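Local coordinates for protein kallistatin (Homo sapiens, PDB 6F4V) that inhibits tissue kallikrein as a secreted serpin, forming an equimolar, heat- and SDS-stable complex with the enzyme and being cleaved at its reactive site, at residues A10-R15 / L34-A39; E118-H123 / N137-K142; A171-P176 / V230-P235. One frame throughout, in Å; residues are numbered along the deposited sequence.

Contact 1 (A10-R15 / L34-A39); sequences ADFAFR and LSISAA
F12 reaches out from helix 6-23 and brings its ring carbons CD2, CE2 and CZ against I36 and S37 of helix 33-44. Two neighbouring ring carbons share the methyl CG2 of I36. F12 CE2 and F12 CZ each lie 3.7 Å from I36 CG2. On the other side of CE2, F12 CD2 stands 3.4 Å from S37 OG. Both partners approach the ring at a slant. The side chains of F12 and I36 cross at about a right angle. F12 gets there because its CG is turned anti to the backbone N (chi1 180°), which carries the ring out from its own helix. I36 has CG1 beside its N (chi1 -59°), and this leaves CG2 as the branch that meets the phenyl. S37 OG is hydrogen-bonded to the carbonyl oxygen of P33, so it can lie beside aromatic carbon with a polar partner in hand.

All three residues are buried in the helical part of the serpin fold, and the contact joins the first helix to the next. Helix 33-44 packs on the large sheet, where S35 OG bonds to N165 and T335, in the region called the shutter in serpins. The ring of F12 also packs on L287 and F292.

A salt bridge of the same helix as F12 lies beside the ring. R15 grips D11 side-on, with two of its guanidinium nitrogens, NE and NH2, on one oxygen. R15 NE is 2.9 Å from D11 OD2, and R15 NH2 is 3.0 Å from the same atom. Both come from one face of the carboxylate, NE from well above its plane. R15 NH2 also lies at the edge of the F12 ring, in its plane, and has a second acceptor in the carbonyl oxygen of G58.

Contact 2 (E118-H123 / N137-K142); sequences EAKLFH and NDHVKK
F122 overlaps the imidazole of H139 with the far edge of its phenyl ring. The edge is formed by CE2 and CZ, which sit over one face of the histidine. F122 CZ and F122 CE2 both lie 3.9 Å from H139 CE1. The two atoms fan out beyond that shared carbon. F122 CZ leans to H139 ND1 at 4.0 Å, and F122 CE2 leans to H139 NE2, also at 4.0 Å. The result is a tilted edge-to-face pair, with centroids 5.0 Å apart and planes at 62°. The phenyl is offset toward the rim of the imidazole.

F122 CA and H139 CA are 10.4 Å apart, so the two side chains span the distance. H139 has its CG anti to the backbone N (chi1 177°), and the imidazole extends from the helix toward the strand. F122 swings its ring beside its own N (chi1 -62°). K120, two residues earlier on the strand, runs out on the same side. Its CD makes a loose contact with H139 CE1.

The contact lies where helix 129-143, packed across the face of the large serpin sheet, sheet A, passes its edge strand 120-124. That strand runs parallel to strand 89-100. A96 of strand 89-100 touches both F122 and H139, and F98 stacks on F122.

The aromatic pair sets the weakly positive C-H edge of phenylalanine against the pi cloud of histidine. Such attraction is modest. The phenyl edge meets the pi face and makes no hydrogen bond to either ring nitrogen. K120 NZ lies 6.0 Å from H139 NE2, so a positive charge on the lysine would probably make protonation of this surface histidine somewhat less easy.

Contact 3 (A171-P176 / V230-P235); sequences ALWEKP and VFFILP
The breach of the serpin fold, at one end of the large sheet A, contains this contact. W173 follows directly after strand 159-172 and turns its indole toward strand 228-235 of the second sheet. The outer edge of the six-membered ring, CZ3 and CH2, does the touching. W173 CZ3 lies 3.6 Å from V230 CG1, which meets the indole at its edge, in plane. The next atom round, W173 CH2, lies 4.0 Å from the same methyl. W173 CH2 is 3.9 Å from F232 CE2 and 4.0 Å from F232 CZ. It comes in at the edge of the phenyl, near its plane, and the two side chains approach from opposite directions.

V230 places its methyls on two different neighbours. CG1 stands between the backbone N and the carbonyl carbon (chi1 59°) and faces the indole. CG2 rests over one face of the F232 ring, near its rim. V230 thus fills the angle between the two aromatic rings. In W173 the CG lies beside the backbone N (chi1 -60°), and this brings the far end of the indole to the strand.

W173 NE1 bonds to the carbonyl oxygen of D325, while F177 meets the indole edge-to-face. Y224, a residue of the sodium site, lies with its ring nearly parallel to the indole. Strand 228-235 is the edge of its sheet within this chain, and an antiparallel strand of another chain continues the sheet there.

Between the two segments the contact is carbon against carbon. Its strength therefore rests on close fit and on burial. The one polar atom of the indole is satisfied by D325, so W173 can be buried without leaving a donor unmet.

How the contacts relate
Contact 1 comes first from the N terminus. It closes a short loop through strand 29-31 and joins helix 6-23 to helix 33-44. Contact 2 opens much later. It closes a short loop from edge strand 120-124 back to helix 129-143, which lies across sheet A. The chain then enters strand 159-172 of the same sheet, and contact 3 begins at its end. Contact 3 closes the longest loop, built largely of strands, and ties sheet A to the four-stranded sheet. The three loops follow in series; none nests in or crosses another. Contacts 2 and 3 lie far apart, with centres about 31 Å from each other. Contact 1 is about 21 Å from each, centre to centre.

Contact 1 (A10-R15 / L34-A39)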
# COMPACT_ATOMS: atom_id res chain seq x y z
N ALA A 10 10.50 -1.80 1.12
CA ALA A 10 10.47 -1.76 -0.35
C ALA A 10 10.56 -3.17 -0.94
O ALA A 10 9.88 -3.47 -1.91
CB ALA A 10 11.57 -0.88 -0.89
N ASP A 11 11.40 -4.02 -0.35
CA ASP A 11 11.52 -5.42 -0.77
C ASP A 11 10.19 -6.09 -0.67
O ASP A 11 9.79 -6.78 -1.59
CB ASP A 11 12.59 -6.14 0.09
CG ASP A 11 12.62 -7.67 -0.11
OD1 ASP A 11 13.11 -8.07 -1.17
OD2 ASP A 11 12.15 -8.45 0.77
N PHE A 12 9.52 -5.95 0.48
CA PHE A 12 8.19 -6.54 0.63
C PHE A 12 7.21 -6.02 -0.41
O PHE A 12 6.47 -6.81 -1.02
CB PHE A 12 7.64 -6.30 2.02
CG PHE A 12 6.29 -6.88 2.22
CD1 PHE A 12 6.14 -8.25 2.35
CD2 PHE A 12 5.17 -6.09 2.20
CE1 PHE A 12 4.88 -8.83 2.48
CE2 PHE A 12 3.91 -6.66 2.35
CZ PHE A 12 3.77 -8.04 2.51
N ALA A 13 7.20 -4.68 -0.59
CA ALA A 13 6.30 -4.05 -1.59
C ALA A 13 6.37 -4.70 -2.95
O ALA A 13 5.34 -5.11 -3.52
CB ALA A 13 6.60 -2.58 -1.72
N PHE A 14 7.59 -4.85 -3.44
CA PHE A 14 7.79 -5.40 -4.78
C PHE A 14 7.62 -6.93 -4.86
O PHE A 14 7.19 -7.43 -5.90
CB PHE A 14 9.08 -4.88 -5.40
CG PHE A 14 9.00 -3.40 -5.73
CD1 PHE A 14 8.22 -2.96 -6.79
CD2 PHE A 14 9.63 -2.45 -4.94
CE1 PHE A 14 8.09 -1.60 -7.08
CE2 PHE A 14 9.49 -1.08 -5.22
CZ PHE A 14 8.74 -0.66 -6.30
N ARG A 15 7.89 -7.64 -3.77
CA ARG A 15 7.59 -9.08 -3.70
C ARG A 15 6.08 -9.32 -3.76
O ARG A 15 5.62 -10.23 -4.48
CB ARG A 15 8.19 -9.73 -2.45
CG ARG A 15 9.68 -10.09 -2.59
CD ARG A 15 10.15 -11.02 -1.48
NE ARG A 15 10.19 -10.32 -0.23
CZ ARG A 15 9.49 -10.57 0.88
NH1 ARG A 15 8.66 -11.61 1.00
NH2 ARG A 15 9.67 -9.77 1.92
N LEU A 34 2.94 -0.34 2.69
CA LEU A 34 3.19 0.21 4.01
C LEU A 34 2.12 -0.23 5.02
O LEU A 34 2.43 -0.63 6.13
CB LEU A 34 3.31 1.75 3.94
CG LEU A 34 3.52 2.36 5.33
CD1 LEU A 34 4.81 1.83 5.94
CD2 LEU A 34 3.53 3.83 5.28
N SER A 35 0.86 -0.20 4.61
CA SER A 35 -0.21 -0.63 5.50
C SER A 35 -0.05 -2.10 5.88
O SER A 35 -0.16 -2.45 7.08
CB SER A 35 -1.56 -0.44 4.84
OG SER A 35 -2.59 -1.06 5.59
N ILE A 36 0.24 -2.93 4.90
CA ILE A 36 0.43 -4.35 5.21
C ILE A 36 1.62 -4.55 6.14
O ILE A 36 1.49 -5.28 7.15
CB ILE A 36 0.55 -5.23 3.94
CG1 ILE A 36 -0.72 -5.11 3.06
CG2 ILE A 36 0.82 -6.66 4.34
CD1 ILE A 36 -0.57 -5.77 1.69
N SER A 37 2.77 -3.96 5.80
CA SER A 37 4.00 -4.08 6.62
C SER A 37 3.77 -3.63 8.07
O SER A 37 4.14 -4.34 9.03
CB SER A 37 5.14 -3.28 5.98
OG SER A 37 5.51 -3.88 4.76
N ALA A 38 3.19 -2.45 8.24
CA ALA A 38 2.92 -1.93 9.58
C ALA A 38 1.92 -2.76 10.38
O ALA A 38 2.10 -2.92 11.59
CB ALA A 38 2.45 -0.47 9.52
N ALA A 39 0.90 -3.29 9.72
CA ALA A 39 -0.06 -4.20 10.39
C ALA A 39 0.63 -5.45 10.93
O ALA A 39 0.45 -5.85 12.09
CB ALA A 39 -1.20 -4.57 9.45

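Contact 2 (E118-H123 / N137-K142)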
# COMPACT_ATOMS: atom_id res chain seq x y z
N GLU A 118 0.79 3.64 18.00
CA GLU A 118 -0.34 4.47 18.45
C GLU A 118 -1.69 3.82 18.28
O GLU A 118 -2.66 4.46 17.90
CB GLU A 118 -0.29 5.83 17.74
CG GLU A 118 1.05 6.53 17.98
CD GLU A 118 0.93 8.03 18.09
OE1 GLU A 118 1.64 8.73 17.32
OE2 GLU A 118 0.16 8.51 18.95
N ALA A 119 -1.74 2.52 18.57
CA ALA A 119 -2.97 1.74 18.42
C ALA A 119 -4.07 2.31 19.37
O ALA A 119 -3.79 2.57 20.52
CB ALA A 119 -2.69 0.28 18.73
N LYS A 120 -5.25 2.55 18.84
CA LYS A 120 -6.43 2.84 19.64
C LYS A 120 -7.04 1.51 20.07
O LYS A 120 -7.18 0.62 19.24
CB LYS A 120 -7.46 3.61 18.83
CG LYS A 120 -7.09 5.05 18.50
CD LYS A 120 -8.24 5.69 17.72
CE LYS A 120 -8.26 7.22 17.80
NZ LYS A 120 -7.40 7.83 16.76
N LEU A 121 -7.44 1.39 21.33
CA LEU A 121 -8.07 0.16 21.80
C LEU A 121 -9.59 0.32 21.86
O LEU A 121 -10.09 1.30 22.41
CB LEU A 121 -7.55 -0.23 23.18
CG LEU A 121 -6.04 -0.30 23.34
CD1 LEU A 121 -5.71 -0.80 24.74
CD2 LEU A 121 -5.38 -1.16 22.27
N PHE A 122 -10.30 -0.62 21.27
CA PHE A 122 -11.74 -0.68 21.36
C PHE A 122 -12.13 -2.02 21.93
O PHE A 122 -11.45 -3.03 21.68
CB PHE A 122 -12.37 -0.52 19.99
CG PHE A 122 -12.08 0.79 19.33
CD1 PHE A 122 -12.81 1.93 19.67
CD2 PHE A 122 -11.07 0.89 18.38
CE1 PHE A 122 -12.54 3.15 19.05
CE2 PHE A 122 -10.80 2.10 17.77
CZ PHE A 122 -11.53 3.24 18.10
N HIS A 123 -13.21 -2.05 22.70
CA HIS A 123 -13.74 -3.30 23.19
C HIS A 123 -15.02 -3.64 22.41
O HIS A 123 -15.76 -2.75 22.01
CB HIS A 123 -13.90 -3.23 24.71
CG HIS A 123 -12.59 -3.17 25.43
ND1 HIS A 123 -11.93 -4.29 25.87
CD2 HIS A 123 -11.78 -2.12 25.73
CE1 HIS A 123 -10.79 -3.94 26.44
NE2 HIS A 123 -10.67 -2.62 26.36
N ASN A 137 -15.78 -1.92 10.49
CA ASN A 137 -15.86 -1.37 9.16
C ASN A 137 -16.21 0.11 9.10
O ASN A 137 -15.65 0.84 8.26
CB ASN A 137 -16.77 -2.20 8.25
CG ASN A 137 -16.14 -3.53 7.88
OD1 ASN A 137 -14.93 -3.74 8.07
ND2 ASN A 137 -16.94 -4.44 7.36
N ASP A 138 -17.09 0.56 10.00
CA ASP A 138 -17.40 1.98 10.11
C ASP A 138 -16.18 2.78 10.54
O ASP A 138 -15.98 3.87 10.05
CB ASP A 138 -18.52 2.26 11.14
CG ASP A 138 -19.91 1.83 10.66
OD1 ASP A 138 -20.14 1.58 9.46
OD2 ASP A 138 -20.78 1.74 11.55
N HIS A 139 -15.39 2.27 11.48
CA HIS A 139 -14.16 2.94 11.93
C HIS A 139 -13.18 3.12 10.76
O HIS A 139 -12.71 4.23 10.50
CB HIS A 139 -13.49 2.16 13.06
CG HIS A 139 -12.18 2.74 13.52
ND1 HIS A 139 -12.10 3.96 14.16
CD2 HIS A 139 -10.92 2.27 13.45
CE1 HIS A 139 -10.83 4.22 14.44
NE2 HIS A 139 -10.10 3.21 14.03
N VAL A 140 -12.94 2.05 10.02
CA VAL A 140 -12.05 2.12 8.86
C VAL A 140 -12.59 3.09 7.79
O VAL A 140 -11.84 3.90 7.21
CB VAL A 140 -11.77 0.71 8.29
CG1 VAL A 140 -11.00 0.79 6.97
CG2 VAL A 140 -11.00 -0.13 9.32
N LYS A 141 -13.89 2.99 7.51
CA LYS A 141 -14.54 3.87 6.53
C LYS A 141 -14.39 5.34 6.92
O LYS A 141 -14.04 6.17 6.07
CB LYS A 141 -16.02 3.51 6.41
CG LYS A 141 -16.79 4.21 5.30
CD LYS A 141 -18.28 3.93 5.46
CE LYS A 141 -19.05 4.18 4.17
NZ LYS A 141 -18.72 5.51 3.55
N LYS A 142 -14.62 5.64 8.20
CA LYS A 142 -14.50 7.01 8.68
C LYS A 142 -13.06 7.51 8.53
O LYS A 142 -12.81 8.59 8.01
CB LYS A 142 -14.95 7.07 10.13
CG LYS A 142 -14.78 8.42 10.80
CD LYS A 142 -15.50 8.42 12.14
CE LYS A 142 -15.11 9.62 12.97
NZ LYS A 142 -15.30 10.89 12.22

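Contact 3 (A171-P176 / V230-P235)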
# COMPACT_ATOMS: atom_id res chain seq x y z
N ALA A 171 -3.25 14.43 -1.92
CA ALA A 171 -2.15 15.30 -2.25
C ALA A 171 -2.39 16.00 -3.56
O ALA A 171 -2.75 15.39 -4.55
CB ALA A 171 -0.86 14.48 -2.35
N LEU A 172 -2.11 17.29 -3.57
CA LEU A 172 -2.19 18.09 -4.77
C LEU A 172 -0.95 17.91 -5.68
O LEU A 172 0.18 17.83 -5.18
CB LEU A 172 -2.25 19.57 -4.40
CG LEU A 172 -3.50 20.05 -3.67
CD1 LEU A 172 -3.20 21.44 -3.09
CD2 LEU A 172 -4.71 20.07 -4.58
N TRP A 173 -1.16 17.92 -6.99
CA TRP A 173 -0.04 17.96 -7.94
C TRP A 173 0.74 19.26 -7.78
O TRP A 173 0.13 20.31 -7.64
CB TRP A 173 -0.54 17.94 -9.39
CG TRP A 173 -1.33 16.79 -9.80
CD1 TRP A 173 -2.57 16.80 -10.30
CD2 TRP A 173 -0.91 15.42 -9.78
NE1 TRP A 173 -2.97 15.53 -10.63
CE2 TRP A 173 -1.98 14.65 -10.29
CE3 TRP A 173 0.27 14.76 -9.39
CZ2 TRP A 173 -1.90 13.25 -10.42
CZ3 TRP A 173 0.34 13.37 -9.53
CH2 TRP A 173 -0.73 12.64 -10.02
N GLU A 174 2.08 19.23 -7.84
CA GLU A 174 2.81 20.48 -8.08
C GLU A 174 2.40 21.11 -9.42
O GLU A 174 2.34 22.33 -9.54
CB GLU A 174 4.32 20.30 -8.08
CG GLU A 174 4.91 20.09 -6.70
CD GLU A 174 5.08 21.36 -5.89
OE1 GLU A 174 5.72 21.29 -4.81
OE2 GLU A 174 4.59 22.43 -6.31
N LYS A 175 2.15 20.25 -10.42
CA LYS A 175 1.83 20.68 -11.79
C LYS A 175 0.45 20.11 -12.22
O LYS A 175 0.38 19.07 -12.89
CB LYS A 175 2.93 20.22 -12.74
CG LYS A 175 4.30 20.88 -12.50
CD LYS A 175 5.42 20.03 -13.07
CE LYS A 175 6.80 20.51 -12.59
NZ LYS A 175 7.25 21.64 -13.42
N PRO A 176 -0.62 20.77 -11.79
CA PRO A 176 -1.95 20.24 -12.07
C PRO A 176 -2.40 20.42 -13.51
O PRO A 176 -1.78 21.17 -14.29
CB PRO A 176 -2.86 21.04 -11.13
CG PRO A 176 -2.16 22.34 -10.92
CD PRO A 176 -0.68 22.03 -11.01
N VAL A 230 5.02 10.49 -7.28
CA VAL A 230 4.48 9.29 -7.93
C VAL A 230 5.28 9.03 -9.19
O VAL A 230 5.52 9.95 -9.98
CB VAL A 230 2.95 9.40 -8.20
CG1 VAL A 230 2.59 10.59 -9.08
CG2 VAL A 230 2.39 8.12 -8.82
N PHE A 231 5.62 7.76 -9.40
CA PHE A 231 6.14 7.29 -10.66
C PHE A 231 5.02 6.61 -11.44
O PHE A 231 4.38 5.66 -10.94
CB PHE A 231 7.28 6.29 -10.43
CG PHE A 231 8.43 6.85 -9.67
CD1 PHE A 231 8.39 6.97 -8.30
CD2 PHE A 231 9.57 7.27 -10.34
CE1 PHE A 231 9.45 7.49 -7.59
CE2 PHE A 231 10.67 7.77 -9.64
CZ PHE A 231 10.58 7.91 -8.27
N PHE A 232 4.82 7.08 -12.67
CA PHE A 232 3.98 6.45 -13.64
C PHE A 232 4.92 5.82 -14.68
O PHE A 232 5.65 6.53 -15.39
CB PHE A 232 3.03 7.46 -14.30
CG PHE A 232 1.96 8.02 -13.39
CD1 PHE A 232 0.95 7.22 -12.89
CD2 PHE A 232 1.94 9.36 -13.05
CE1 PHE A 232 -0.06 7.75 -12.10
CE2 PHE A 232 0.95 9.89 -12.25
CZ PHE A 232 -0.04 9.09 -11.76
N ILE A 233 4.88 4.50 -14.75
CA ILE A 233 5.76 3.72 -15.60
C ILE A 233 4.92 3.15 -16.71
O ILE A 233 3.92 2.47 -16.48
CB ILE A 233 6.46 2.61 -14.81
CG1 ILE A 233 7.30 3.25 -13.71
CG2 ILE A 233 7.35 1.79 -15.73
CD1 ILE A 233 7.20 2.52 -12.39
N LEU A 234 5.32 3.50 -17.93
CA LEU A 234 4.55 3.20 -19.13
C LEU A 234 5.29 2.20 -20.00
O LEU A 234 6.15 2.61 -20.79
CB LEU A 234 4.33 4.50 -19.89
CG LEU A 234 3.43 4.42 -21.12
CD1 LEU A 234 2.04 3.91 -20.76
CD2 LEU A 234 3.34 5.77 -21.79
N PRO A 235 4.99 0.89 -19.87
CA PRO A 235 5.63 -0.07 -20.75
C PRO A 235 5.17 0.17 -22.19
O PRO A 235 4.04 0.64 -22.42
CB PRO A 235 5.15 -1.42 -20.22
CG PRO A 235 4.71 -1.14 -18.81
CD PRO A 235 4.09 0.20 -18.93